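Local atomic coordinates of telomerase reverse transcriptase (Candida tropicalis MYA-3404, PDB entry 6ZD1), a protein that probably extends telomeres as a reverse transcriptase, adding short repeats to chromosome ends by copying a template within the telomerase RNA. Residues A[106-109]-A[110-114]; A[81-84]-A[85-89]; A[122-126]-A[127-131]; A[92-95]-A[96-100]; A[583-586]-A[587-591]. One frame throughout, in Å; residues are numbered along the deposited sequence.

Contact 1: A[106-109]-A[110-114]; sequences KVIQ and DRIVD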
loop_
_atom_site.group_PDB
_atom_site.type_symbol
_atom_site.label_atom_id
_atom_site.label_comp_id
_atom_site.label_asym_id
_atom_site.label_seq_id
_atom_site.Cartn_x
_atom_site.Cartn_y
_atom_site.Cartn_z
ATOM N N LYS A 106 -16.659 -27.467 9.224
ATOM C CA LYS A 106 -15.262 -27.594 8.827
ATOM C C LYS A 106 -14.935 -26.661 7.668
ATOM O O LYS A 106 -13.865 -26.041 7.641
ATOM C CB LYS A 106 -14.950 -29.044 8.454
ATOM C CG LYS A 106 -15.095 -30.034 9.602
ATOM C CD LYS A 106 -14.158 -29.694 10.755
ATOM C CE LYS A 106 -14.931 -29.348 12.025
ATOM N NZ LYS A 106 -14.035 -28.967 13.156
ATOM N N VAL A 107 -15.848 -26.546 6.702
ATOM C CA VAL A 107 -15.609 -25.687 5.547
ATOM C C VAL A 107 -15.609 -24.221 5.963
ATOM O O VAL A 107 -14.729 -23.447 5.565
ATOM C CB VAL A 107 -16.653 -25.960 4.450
ATOM C CG1 VAL A 107 -16.368 -25.099 3.228
ATOM C CG2 VAL A 107 -16.663 -27.436 4.083
ATOM N N ILE A 108 -16.601 -23.815 6.759
ATOM C CA ILE A 108 -16.701 -22.412 7.156
ATOM C C ILE A 108 -15.517 -22.014 8.028
ATOM O O ILE A 108 -14.998 -20.895 7.919
ATOM C CB ILE A 108 -18.043 -22.150 7.861
ATOM C CG1 ILE A 108 -19.203 -22.474 6.922
ATOM C CG2 ILE A 108 -18.132 -20.702 8.318
ATOM C CD1 ILE A 108 -20.559 -22.382 7.579
ATOM N N GLN A 109 -15.062 -22.918 8.898
ATOM C CA GLN A 109 -13.915 -22.604 9.744
ATOM C C GLN A 109 -12.654 -22.407 8.912
ATOM O O GLN A 109 -11.841 -21.521 9.206
ATOM C CB GLN A 109 -13.706 -23.704 10.784
ATOM C CG GLN A 109 -14.692 -23.654 11.939
ATOM C CD GLN A 109 -14.453 -24.748 12.960
ATOM O OE1 GLN A 109 -13.939 -25.818 12.635
ATOM N NE2 GLN A 109 -14.823 -24.481 14.207
ATOM N N ASP A 110 -12.484 -23.205 7.856
ATOM C CA ASP A 110 -11.341 -23.015 6.970
ATOM C C ASP A 110 -11.416 -21.668 6.265
ATOM O O ASP A 110 -10.393 -21.000 6.076
ATOM C CB ASP A 110 -11.268 -24.148 5.946
ATOM C CG ASP A 110 -10.749 -25.444 6.541
ATOM O OD1 ASP A 110 -10.292 -25.432 7.704
ATOM O OD2 ASP A 110 -10.798 -26.475 5.839
ATOM N N ARG A 111 -12.624 -21.239 5.889
ATOM C CA ARG A 111 -12.758 -19.930 5.263
ATOM C C ARG A 111 -12.546 -18.818 6.276
ATOM O O ARG A 111 -12.098 -17.726 5.908
ATOM C CB ARG A 111 -14.130 -19.787 4.601
ATOM C CG ARG A 111 -14.485 -20.876 3.595
ATOM C CD ARG A 111 -13.711 -20.746 2.291
ATOM N NE ARG A 111 -12.334 -21.214 2.413
ATOM C CZ ARG A 111 -11.970 -22.490 2.343
ATOM N NH1 ARG A 111 -12.884 -23.434 2.150
ATOM N NH2 ARG A 111 -10.692 -22.826 2.468
ATOM N N ILE A 112 -12.832 -19.085 7.552
ATOM C CA ILE A 112 -12.546 -18.103 8.594
ATOM C C ILE A 112 -11.042 -17.934 8.766
ATOM O O ILE A 112 -10.549 -16.814 8.949
ATOM C CB ILE A 112 -13.219 -18.505 9.918
ATOM C CG1 ILE A 112 -14.734 -18.351 9.822
ATOM C CG2 ILE A 112 -12.693 -17.658 11.063
ATOM C CD1 ILE A 112 -15.440 -18.704 11.112
ATOM N N VAL A 113 -10.288 -19.037 8.721
ATOM C CA VAL A 113 -8.835 -18.936 8.816
ATOM C C VAL A 113 -8.279 -18.161 7.629
ATOM O O VAL A 113 -7.403 -17.301 7.785
ATOM C CB VAL A 113 -8.200 -20.332 8.926
ATOM C CG1 VAL A 113 -6.682 -20.214 8.972
ATOM C CG2 VAL A 113 -8.722 -21.047 10.154
ATOM N N ASP A 114 -8.797 -18.429 6.425
ATOM C CA ASP A 114 -8.376 -17.656 5.261
ATOM C C ASP A 114 -8.702 -16.181 5.449
ATOM O O ASP A 114 -7.899 -15.307 5.106
ATOM C CB ASP A 114 -9.042 -18.194 3.994
ATOM C CG ASP A 114 -8.485 -19.541 3.560
ATOM O OD1 ASP A 114 -7.479 -19.998 4.146
ATOM O OD2 ASP A 114 -9.060 -20.141 2.629
#
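Four successive i to i+4 bonds carry the backbone of helix 104-117 from residues 106-109 into 110-114, joining Asp-110 to Lys-106, Arg-111 to Val-107, Ile-112 to Ile-108 and Val-113 to Gln-109. The shortest runs from Ile-112 N to Ile-108 O, at 2.8 Å. On the flank of Val-107, the chain of Arg-111 bends at both chi2 and chi3 (-73° and 77°), which brings NH1 within 4.0 Å of Val-107 CG1 while the guanidinium turns to Asp-114. Arg-111 NH2 forms a salt bridge with Asp-114 OD2 at 3.1 Å; the oxygen lies in the guanidinium plane, yet is itself approached from above the carboxylate plane. Asp-110 CB lies 3.6 Å above the guanidinium plane of Arg-111, offset toward its rim. One turn apart, Ile-108 CG2 and Ile-112 CD1 make a loose apolar contact at 4.4 Å, on a side of the helix where both residues also meet Phe-168 of helix 158-179. Lys-106 NZ reaches forward to Gln-109 OE1, a hydrogen bond of 3.2 Å. Asp-114 OD1 has a second partner in Arg-117, so this carboxylate is shared between two arginines, an environment that would probably favour its charged form.

Contact 2: A[81-84]-A[85-89]; sequences RVVE and VVLII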
loop_
_atom_site.group_PDB
_atom_site.type_symbol
_atom_site.label_atom_id
_atom_site.label_comp_id
_atom_site.label_asym_id
_atom_site.label_seq_id
_atom_site.Cartn_x
_atom_site.Cartn_y
_atom_site.Cartn_z
ATOM N N ARG A 81 -2.618 -19.150 17.782
ATOM C CA ARG A 81 -3.377 -18.766 18.965
ATOM C C ARG A 81 -4.468 -17.768 18.609
ATOM O O ARG A 81 -5.530 -17.757 19.244
ATOM C CB ARG A 81 -2.443 -18.186 20.027
ATOM C CG ARG A 81 -3.151 -17.731 21.292
ATOM C CD ARG A 81 -3.788 -18.902 22.025
ATOM N NE ARG A 81 -2.930 -19.416 23.090
ATOM C CZ ARG A 81 -2.165 -20.498 22.985
ATOM N NH1 ARG A 81 -2.144 -21.196 21.856
ATOM N NH2 ARG A 81 -1.421 -20.886 24.012
ATOM N N VAL A 82 -4.230 -16.935 17.592
ATOM C CA VAL A 82 -5.271 -16.038 17.098
ATOM C C VAL A 82 -6.435 -16.842 16.540
ATOM O O VAL A 82 -7.604 -16.569 16.838
ATOM C CB VAL A 82 -4.699 -15.082 16.036
ATOM C CG1 VAL A 82 -5.819 -14.284 15.393
ATOM C CG2 VAL A 82 -3.663 -14.156 16.646
ATOM N N VAL A 83 -6.129 -17.851 15.721
ATOM C CA VAL A 83 -7.180 -18.665 15.121
ATOM C C VAL A 83 -7.935 -19.433 16.196
ATOM O O VAL A 83 -9.169 -19.522 16.166
ATOM C CB VAL A 83 -6.586 -19.604 14.057
ATOM C CG1 VAL A 83 -7.630 -20.611 13.592
ATOM C CG2 VAL A 83 -6.061 -18.800 12.882
ATOM N N GLU A 84 -7.210 -19.976 17.177
ATOM C CA GLU A 84 -7.854 -20.771 18.217
ATOM C C GLU A 84 -8.843 -19.933 19.017
ATOM O O GLU A 84 -9.955 -20.386 19.308
ATOM C CB GLU A 84 -6.797 -21.389 19.135
ATOM C CG GLU A 84 -7.357 -22.384 20.144
ATOM C CD GLU A 84 -6.280 -23.029 20.999
ATOM O OE1 GLU A 84 -5.128 -22.545 20.974
ATOM O OE2 GLU A 84 -6.586 -24.021 21.695
ATOM N N VAL A 85 -8.463 -18.701 19.369
ATOM C CA VAL A 85 -9.372 -17.822 20.104
ATOM C C VAL A 85 -10.627 -17.551 19.283
ATOM O O VAL A 85 -11.751 -17.624 19.792
ATOM C CB VAL A 85 -8.665 -16.514 20.499
ATOM C CG1 VAL A 85 -9.673 -15.515 21.047
ATOM C CG2 VAL A 85 -7.589 -16.788 21.530
ATOM N N VAL A 86 -10.448 -17.207 18.006
ATOM C CA VAL A 86 -11.587 -16.883 17.149
ATOM C C VAL A 86 -12.541 -18.069 17.045
ATOM O O VAL A 86 -13.756 -17.926 17.217
ATOM C CB VAL A 86 -11.097 -16.421 15.765
ATOM C CG1 VAL A 86 -12.271 -16.240 14.820
ATOM C CG2 VAL A 86 -10.310 -15.124 15.900
ATOM N N LEU A 87 -12.003 -19.263 16.774
ATOM C CA LEU A 87 -12.865 -20.431 16.608
ATOM C C LEU A 87 -13.521 -20.839 17.921
ATOM O O LEU A 87 -14.646 -21.353 17.916
ATOM C CB LEU A 87 -12.065 -21.597 16.028
ATOM C CG LEU A 87 -11.503 -21.373 14.622
ATOM C CD1 LEU A 87 -10.828 -22.634 14.096
ATOM C CD2 LEU A 87 -12.603 -20.906 13.675
ATOM N N ILE A 88 -12.846 -20.608 19.049
ATOM C CA ILE A 88 -13.449 -20.897 20.345
ATOM C C ILE A 88 -14.636 -19.974 20.595
ATOM O O ILE A 88 -15.681 -20.409 21.098
ATOM C CB ILE A 88 -12.389 -20.789 21.459
ATOM C CG1 ILE A 88 -11.502 -22.039 21.467
ATOM C CG2 ILE A 88 -13.042 -20.572 22.818
ATOM C CD1 ILE A 88 -10.390 -21.996 22.491
ATOM N N ILE A 89 -14.501 -18.691 20.244
ATOM C CA ILE A 89 -15.635 -17.773 20.345
ATOM C C ILE A 89 -16.753 -18.212 19.406
ATOM O O ILE A 89 -17.927 -18.269 19.791
ATOM C CB ILE A 89 -15.191 -16.328 20.054
ATOM C CG1 ILE A 89 -14.021 -15.923 20.951
ATOM C CG2 ILE A 89 -16.352 -15.370 20.272
ATOM C CD1 ILE A 89 -14.423 -15.494 22.323
#
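Val-83 CG1 stands anti to its own backbone N (chi1 171°), whereas Leu-87 CG lies anti to its carbonyl carbon (chi1 -64°); together these settings put the two side chains roughly parallel, side against side. The pair belongs to one face of helix 79-93, an alpha-helix in the RNA-binding domain, and its members are an i to i+4 couple one turn apart. Val-83 CG1 touches Leu-87 CD1 at 3.8 Å. A second couple repeats the principle with a polar member: Glu-84 is extended, and the aliphatic CG of its chain runs beside Ile-88, meeting CD1 at 3.9 Å. The carboxylate beyond faces Arg-81 instead. That salt bridge, 3.4 Å from Arg-81 NH1 to Glu-84 OE1, rests on charge alone, because the oxygen stands off the guanidinium plane, where no N-H is directed.

Regular backbone bonds link Val-85 to Arg-81, Val-86 to Val-82, Leu-87 to Val-83 and Ile-88 to Glu-84. Val-82, Val-85 and Val-86 all touch Trp-180, while Val-83 packs on Val-113 and Leu-116 of helix 104-117. Among the four backbone bonds, that from Leu-87 N to Val-83 O is the straightest, 2.9 Å long with an angle of 169° at the hydrogen.

Contact 3: A[122-126]-A[127-131]; sequences ERLHL and DDVLS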
loop_
_atom_site.group_PDB
_atom_site.type_symbol
_atom_site.label_atom_id
_atom_site.label_comp_id
_atom_site.label_asym_id
_atom_site.label_seq_id
_atom_site.Cartn_x
_atom_site.Cartn_y
_atom_site.Cartn_z
ATOM N N GLU A 122 -10.137 -7.546 4.298
ATOM C CA GLU A 122 -10.336 -7.546 2.858
ATOM C C GLU A 122 -11.771 -7.930 2.513
ATOM O O GLU A 122 -12.510 -8.478 3.334
ATOM C CB GLU A 122 -9.353 -8.499 2.172
ATOM C CG GLU A 122 -7.988 -7.885 1.885
ATOM C CD GLU A 122 -8.004 -6.939 0.692
ATOM O OE1 GLU A 122 -6.926 -6.418 0.335
ATOM O OE2 GLU A 122 -9.087 -6.720 0.108
ATOM N N ARG A 123 -12.159 -7.623 1.276
ATOM C CA ARG A 123 -13.533 -7.844 0.843
ATOM C C ARG A 123 -13.850 -9.333 0.772
ATOM O O ARG A 123 -13.063 -10.131 0.255
ATOM C CB ARG A 123 -13.769 -7.193 -0.520
ATOM C CG ARG A 123 -15.237 -7.078 -0.903
ATOM C CD ARG A 123 -15.416 -6.343 -2.223
ATOM N NE ARG A 123 -16.699 -5.650 -2.279
ATOM C CZ ARG A 123 -16.892 -4.408 -1.845
ATOM N NH1 ARG A 123 -15.880 -3.725 -1.327
ATOM N NH2 ARG A 123 -18.091 -3.849 -1.928
ATOM N N LEU A 124 -15.024 -9.701 1.277
ATOM C CA LEU A 124 -15.473 -11.084 1.255
ATOM C C LEU A 124 -16.147 -11.385 -0.076
ATOM O O LEU A 124 -16.921 -10.572 -0.591
ATOM C CB LEU A 124 -16.442 -11.357 2.406
ATOM C CG LEU A 124 -16.655 -12.836 2.721
ATOM C CD1 LEU A 124 -15.432 -13.388 3.431
ATOM C CD2 LEU A 124 -17.916 -13.057 3.542
ATOM N N HIS A 125 -15.854 -12.560 -0.630
ATOM C CA HIS A 125 -16.407 -12.977 -1.916
ATOM C C HIS A 125 -17.285 -14.198 -1.688
ATOM O O HIS A 125 -16.777 -15.314 -1.534
ATOM C CB HIS A 125 -15.293 -13.270 -2.919
ATOM C CG HIS A 125 -14.428 -12.085 -3.216
ATOM N ND1 HIS A 125 -14.709 -11.195 -4.231
ATOM C CD2 HIS A 125 -13.294 -11.638 -2.627
ATOM C CE1 HIS A 125 -13.784 -10.251 -4.254
ATOM N NE2 HIS A 125 -12.915 -10.496 -3.290
ATOM N N LEU A 126 -18.603 -13.993 -1.715
ATOM C CA LEU A 126 -19.534 -15.042 -1.317
ATOM C C LEU A 126 -19.484 -16.252 -2.242
ATOM O O LEU A 126 -19.890 -17.344 -1.832
ATOM C CB LEU A 126 -20.955 -14.478 -1.253
ATOM C CG LEU A 126 -21.177 -13.361 -0.225
ATOM C CD1 LEU A 126 -22.493 -12.631 -0.461
ATOM C CD2 LEU A 126 -21.120 -13.910 1.195
ATOM N N ASP A 127 -18.981 -16.097 -3.468
ATOM C CA ASP A 127 -18.909 -17.239 -4.372
ATOM C C ASP A 127 -17.773 -18.182 -4.003
ATOM O O ASP A 127 -17.846 -19.381 -4.298
ATOM C CB ASP A 127 -18.745 -16.761 -5.817
ATOM C CG ASP A 127 -19.925 -15.932 -6.301
ATOM O OD1 ASP A 127 -20.159 -14.840 -5.740
ATOM O OD2 ASP A 127 -20.611 -16.368 -7.249
ATOM N N ASP A 128 -16.734 -17.668 -3.340
ATOM C CA ASP A 128 -15.607 -18.484 -2.905
ATOM C C ASP A 128 -15.855 -19.113 -1.536
ATOM O O ASP A 128 -15.604 -20.306 -1.345
ATOM C CB ASP A 128 -14.324 -17.645 -2.872
ATOM C CG ASP A 128 -13.933 -17.111 -4.244
ATOM O OD1 ASP A 128 -14.027 -15.880 -4.458
ATOM O OD2 ASP A 128 -13.528 -17.921 -5.108
ATOM N N VAL A 129 -16.364 -18.328 -0.583
ATOM C CA VAL A 129 -16.577 -18.825 0.775
ATOM C C VAL A 129 -17.631 -19.921 0.802
ATOM O O VAL A 129 -17.501 -20.902 1.546
ATOM C CB VAL A 129 -16.967 -17.657 1.702
ATOM C CG1 VAL A 129 -17.314 -18.154 3.100
ATOM C CG2 VAL A 129 -15.851 -16.629 1.756
ATOM N N LEU A 130 -18.663 -19.800 -0.031
ATOM C CA LEU A 130 -19.803 -20.705 0.020
ATOM C C LEU A 130 -19.474 -21.972 -0.749
ATOM O O LEU A 130 -19.364 -21.957 -1.980
ATOM C CB LEU A 130 -21.054 -20.038 -0.545
ATOM C CG LEU A 130 -21.678 -18.950 0.337
ATOM C CD1 LEU A 130 -22.907 -18.337 -0.312
ATOM C CD2 LEU A 130 -22.028 -19.517 1.696
ATOM N N SER A 131 -19.294 -23.068 -0.015
ATOM C CA SER A 131 -19.258 -24.383 -0.634
ATOM C C SER A 131 -20.020 -25.420 0.192
ATOM O O SER A 131 -19.728 -26.622 0.100
ATOM C CB SER A 131 -17.816 -24.836 -0.873
ATOM O OG SER A 131 -17.201 -24.006 -1.840
#
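Apolar contact joins Leu-124 to Val-129, whose side chains cross at about a right angle as Leu-124 CD1 meets Val-129 CG2 at 3.7 Å. Leu-126 CB and Leu-130 CD1, four residues apart, are a looser 4.4 Å from each other.

Hydrogen bonding centres on the carbonyl of His-125, which accepts from two amides. Val-129 N lies 3.2 Å from His-125 O, nearly along the C=O axis, and Asp-128 N comes in at 3.0 Å from above the carbonyl plane. Leu-130 N adds a bond of 3.3 Å to Leu-126 O, also from above its carbonyl plane.

Polar side chains form the third group. Asp-128 runs beside His-125, with carboxylate and imidazole planes 76° apart, and its OD1 touches His-125 CB at 3.3 Å. The other oxygen, OD2, is hydrogen-bonded to Ser-587 OG.

With His-125 at the N-cap position and Leu-130 leaving helical geometry, residues 126-129 form a single-turn helix in the loop region after helix 104-117.

Contact 4: A[92-95]-A[96-100]; sequences KLLP and LDAWG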
loop_
_atom_site.group_PDB
_atom_site.type_symbol
_atom_site.label_atom_id
_atom_site.label_comp_id
_atom_site.label_asym_id
_atom_site.label_seq_id
_atom_site.Cartn_x
_atom_site.Cartn_y
_atom_site.Cartn_z
ATOM N N LYS A 92 -18.703 -21.191 20.722
ATOM C CA LYS A 92 -19.637 -20.769 21.764
ATOM C C LYS A 92 -20.795 -19.968 21.180
ATOM O O LYS A 92 -21.942 -20.113 21.619
ATOM C CB LYS A 92 -18.901 -19.953 22.828
ATOM C CG LYS A 92 -18.046 -20.783 23.775
ATOM C CD LYS A 92 -17.196 -19.888 24.668
ATOM C CE LYS A 92 -17.283 -20.296 26.136
ATOM N NZ LYS A 92 -18.628 -20.024 26.729
ATOM N N LEU A 93 -20.515 -19.117 20.189
ATOM C CA LEU A 93 -21.548 -18.235 19.654
ATOM C C LEU A 93 -22.540 -18.993 18.781
ATOM O O LEU A 93 -23.748 -18.729 18.828
ATOM C CB LEU A 93 -20.901 -17.101 18.857
ATOM C CG LEU A 93 -20.683 -15.766 19.569
ATOM C CD1 LEU A 93 -22.020 -15.092 19.814
ATOM C CD2 LEU A 93 -19.935 -15.955 20.878
ATOM N N LEU A 94 -22.053 -19.935 17.978
ATOM C CA LEU A 94 -22.891 -20.613 17.002
ATOM C C LEU A 94 -23.091 -22.071 17.391
ATOM O O LEU A 94 -22.116 -22.840 17.423
ATOM C CB LEU A 94 -22.278 -20.512 15.608
ATOM C CG LEU A 94 -22.625 -19.264 14.790
ATOM C CD1 LEU A 94 -22.123 -17.983 15.450
ATOM C CD2 LEU A 94 -22.075 -19.396 13.379
ATOM N N PRO A 95 -24.317 -22.486 17.704
ATOM C CA PRO A 95 -24.601 -23.915 17.886
ATOM C C PRO A 95 -24.376 -24.689 16.593
ATOM O O PRO A 95 -24.188 -24.119 15.516
ATOM C CB PRO A 95 -26.072 -23.936 18.320
ATOM C CG PRO A 95 -26.631 -22.630 17.852
ATOM C CD PRO A 95 -25.505 -21.647 17.929
ATOM N N LEU A 96 -24.400 -26.022 16.711
ATOM C CA LEU A 96 -24.007 -26.874 15.589
ATOM C C LEU A 96 -24.903 -26.659 14.372
ATOM O O LEU A 96 -24.425 -26.679 13.231
ATOM C CB LEU A 96 -24.022 -28.346 16.006
ATOM C CG LEU A 96 -23.516 -29.328 14.943
ATOM C CD1 LEU A 96 -22.012 -29.186 14.733
ATOM C CD2 LEU A 96 -23.880 -30.758 15.297
ATOM N N ASP A 97 -26.207 -26.473 14.589
ATOM C CA ASP A 97 -27.102 -26.203 13.469
ATOM C C ASP A 97 -26.826 -24.843 12.835
ATOM O O ASP A 97 -27.046 -24.669 11.633
ATOM C CB ASP A 97 -28.562 -26.301 13.917
ATOM C CG ASP A 97 -28.879 -25.386 15.082
ATOM O OD1 ASP A 97 -27.941 -25.003 15.812
ATOM O OD2 ASP A 97 -30.070 -25.055 15.273
ATOM N N ALA A 98 -26.333 -23.876 13.618
ATOM C CA ALA A 98 -26.022 -22.562 13.059
ATOM C C ALA A 98 -24.930 -22.647 11.999
ATOM O O ALA A 98 -24.881 -21.809 11.092
ATOM C CB ALA A 98 -25.615 -21.593 14.169
ATOM N N TRP A 99 -24.039 -23.638 12.106
ATOM C CA TRP A 99 -23.051 -23.921 11.071
ATOM C C TRP A 99 -23.636 -24.689 9.890
ATOM O O TRP A 99 -22.967 -24.807 8.857
ATOM C CB TRP A 99 -21.876 -24.713 11.653
ATOM C CG TRP A 99 -21.183 -24.043 12.803
ATOM C CD1 TRP A 99 -21.541 -24.097 14.117
ATOM C CD2 TRP A 99 -20.000 -23.230 12.744
ATOM N NE1 TRP A 99 -20.663 -23.366 14.881
ATOM C CE2 TRP A 99 -19.709 -22.823 14.062
ATOM C CE3 TRP A 99 -19.163 -22.804 11.705
ATOM C CZ2 TRP A 99 -18.615 -22.012 14.370
ATOM C CZ3 TRP A 99 -18.077 -21.998 12.015
ATOM C CH2 TRP A 99 -17.813 -21.613 13.335
ATOM N N GLY A 100 -24.837 -25.239 10.033
ATOM C CA GLY A 100 -25.480 -25.968 8.953
ATOM C C GLY A 100 -24.837 -27.300 8.632
ATOM O O GLY A 100 -24.646 -27.622 7.453
#
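Trp-99 turns its indole N-H back to the carbonyl of Leu-94, in a compact turn that follows the end of helix 79-93 and leads on toward helix 104-117. Trp-99 NE1 lies 3.0 Å from Leu-94 O, above the carbonyl plane, in a bond bent to 141° at the hydrogen. Ala-98 N and Trp-99 N make weak bonds to Pro-95 O, and Gly-100 N closes the turn on Asp-97 O at 2.8 Å. The carbonyl oxygen of Pro-95 also lies at the indole edge, near the ring plane.

Apolar packing completes the fit. With chi1 at -87° and chi2 at 63°, Leu-94 carries CD2 over the centre of one face of the Trp-99 indole, 4.2 Å above the plane, while Leu-94 CB approaches Trp-99 CE2 at 3.8 Å. Ala-98 CB fills the angle between Leu-94 CB and Pro-95 CD, at 3.8 Å from each. Lys-105 adds a cation-pi contact to the indole, and Leu-94 also reaches Tyr-163 and Leu-171 of helix 158-179.

The charged member is Asp-97, whose OD1 forms a salt bridge with Arg-43 of helix 36-50, itself in touch with Pro-95. Asp-97 OD1 also comes within 3.3 Å of Pro-95 CB.

Contact 5: A[583-586]-A[587-591]; sequences KALF and SNLKQ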
loop_
_atom_site.group_PDB
_atom_site.type_symbol
_atom_site.label_atom_id
_atom_site.label_comp_id
_atom_site.label_asym_id
_atom_site.label_seq_id
_atom_site.Cartn_x
_atom_site.Cartn_y
_atom_site.Cartn_z
ATOM N N LYS A 583 -11.488 -24.016 -10.599
ATOM C CA LYS A 583 -12.152 -23.269 -9.538
ATOM C C LYS A 583 -11.296 -23.235 -8.280
ATOM O O LYS A 583 -11.126 -22.175 -7.665
ATOM C CB LYS A 583 -13.522 -23.871 -9.233
ATOM C CG LYS A 583 -14.408 -22.956 -8.401
ATOM C CD LYS A 583 -15.677 -23.649 -7.943
ATOM C CE LYS A 583 -15.386 -24.706 -6.894
ATOM N NZ LYS A 583 -16.645 -25.303 -6.372
ATOM N N ALA A 584 -10.728 -24.381 -7.896
ATOM C CA ALA A 584 -9.862 -24.417 -6.722
ATOM C C ALA A 584 -8.583 -23.626 -6.944
ATOM O O ALA A 584 -8.036 -23.055 -5.994
ATOM C CB ALA A 584 -9.526 -25.863 -6.360
ATOM N N LEU A 585 -8.111 -23.553 -8.191
ATOM C CA LEU A 585 -6.907 -22.786 -8.485
ATOM C C LEU A 585 -7.177 -21.290 -8.400
ATOM O O LEU A 585 -6.339 -20.529 -7.900
ATOM C CB LEU A 585 -6.377 -23.149 -9.872
ATOM C CG LEU A 585 -5.182 -22.308 -10.331
ATOM C CD1 LEU A 585 -3.905 -22.788 -9.656
ATOM C CD2 LEU A 585 -5.036 -22.311 -11.841
ATOM N N PHE A 586 -8.335 -20.848 -8.894
ATOM C CA PHE A 586 -8.621 -19.419 -8.904
ATOM C C PHE A 586 -8.922 -18.896 -7.505
ATOM O O PHE A 586 -8.536 -17.771 -7.173
ATOM C CB PHE A 586 -9.785 -19.135 -9.857
ATOM C CG PHE A 586 -9.476 -19.438 -11.302
ATOM C CD1 PHE A 586 -8.173 -19.382 -11.775
ATOM C CD2 PHE A 586 -10.491 -19.776 -12.189
ATOM C CE1 PHE A 586 -7.885 -19.660 -13.103
ATOM C CE2 PHE A 586 -10.212 -20.050 -13.518
ATOM C CZ PHE A 586 -8.906 -19.994 -13.975
ATOM N N SER A 587 -9.568 -19.705 -6.662
ATOM C CA SER A 587 -9.827 -19.286 -5.288
ATOM C C SER A 587 -8.532 -19.160 -4.500
ATOM O O SER A 587 -8.359 -18.217 -3.721
ATOM C CB SER A 587 -10.773 -20.267 -4.598
ATOM O OG SER A 587 -12.090 -20.148 -5.106
ATOM N N ASN A 588 -7.622 -20.116 -4.677
ATOM C CA ASN A 588 -6.334 -20.040 -4.001
ATOM C C ASN A 588 -5.516 -18.857 -4.507
ATOM O O ASN A 588 -4.914 -18.126 -3.710
ATOM C CB ASN A 588 -5.578 -21.353 -4.193
ATOM C CG ASN A 588 -4.231 -21.355 -3.516
ATOM O OD1 ASN A 588 -3.228 -20.962 -4.109
ATOM N ND2 ASN A 588 -4.198 -21.800 -2.266
ATOM N N LEU A 589 -5.500 -18.637 -5.828
ATOM C CA LEU A 589 -4.740 -17.519 -6.378
ATOM C C LEU A 589 -5.384 -16.179 -6.043
ATOM O O LEU A 589 -4.691 -15.157 -5.989
ATOM C CB LEU A 589 -4.586 -17.669 -7.892
ATOM C CG LEU A 589 -3.676 -18.791 -8.393
ATOM C CD1 LEU A 589 -3.639 -18.801 -9.907
ATOM C CD2 LEU A 589 -2.270 -18.661 -7.821
ATOM N N LYS A 590 -6.695 -16.155 -5.806
ATOM C CA LYS A 590 -7.308 -14.923 -5.329
ATOM C C LYS A 590 -6.867 -14.634 -3.901
ATOM O O LYS A 590 -6.593 -13.479 -3.552
ATOM C CB LYS A 590 -8.832 -15.016 -5.428
ATOM C CG LYS A 590 -9.541 -13.670 -5.500
ATOM C CD LYS A 590 -9.704 -13.077 -4.126
ATOM C CE LYS A 590 -10.126 -11.630 -4.164
ATOM N NZ LYS A 590 -10.162 -11.102 -2.753
ATOM N N GLN A 591 -6.761 -15.677 -3.071
ATOM C CA GLN A 591 -6.182 -15.511 -1.742
ATOM C C GLN A 591 -4.742 -15.024 -1.825
ATOM O O GLN A 591 -4.354 -14.093 -1.109
ATOM C CB GLN A 591 -6.250 -16.827 -0.973
ATOM C CG GLN A 591 -7.611 -17.111 -0.402
ATOM C CD GLN A 591 -8.083 -15.989 0.495
ATOM O OE1 GLN A 591 -7.479 -15.712 1.535
ATOM N NE2 GLN A 591 -9.156 -15.317 0.089
#
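Leu-585 and Leu-589 cross each other obliquely, one turn apart on helix 582-596, in an i to i+4 leucine pair of the C-terminal helical region. Their first torsions differ: Leu-585 CG is anti to the backbone N (chi1 175°), and Leu-589 CG is anti to the carbonyl carbon (chi1 -70°). The branches therefore converge, with Leu-589 CD1 lying 3.9 Å from Leu-585 CG and 4.0 Å from Leu-585 CD1. Both leucines are buried, and both pack on helix 609-637, Leu-585 through Ser-630 and Ile-634, Leu-589 through Ala-626 and Ile-627.

Phe-586 stacks its ring on Phe-648 of helix 642-664, and Lys-590, bent at chi2, meets Val-651 and Ile-652 of that helix. Ser-587 OG lies 3.4 Å from Lys-583 O and has its polar partner in Asp-128, a residue of the RNA-binding domain.

Beneath the side chains the backbone is regular: Ser-587 bonds to Lys-583, Asn-588 to Ala-584, Leu-589 to Leu-585 and Lys-590 to Phe-586. Leu-589 also covers the carbonyl that its own amide uses, with CG 3.2 Å from Leu-585 O and the N-H bond to the same oxygen measuring 2.9 Å.

In the fold
Contacts 1 and 3 lie at the surface, whereas contacts 2, 4 and 5 are partly buried. The first four fall in the RNA-binding domain. Contacts 1 and 2 lie on two successive helices that pack together, Val-113 CG2 meeting Val-83 CG1 at 3.6 Å; contact 4 shapes the turn between them, and its indole packs on Gln-109 of contact 1. Contacts 1 and 2 combine an arginine-carboxylate pair with aliphatic couples, while contact 4 relies on an aromatic ring and contact 5 on paired leucines. Contact 3 is a short helical turn beside contact 1, and its Asp-128 OD2 reaches Ser-587 OG of contact 5 at 2.7 Å, a hydrogen bond between regions distant in sequence.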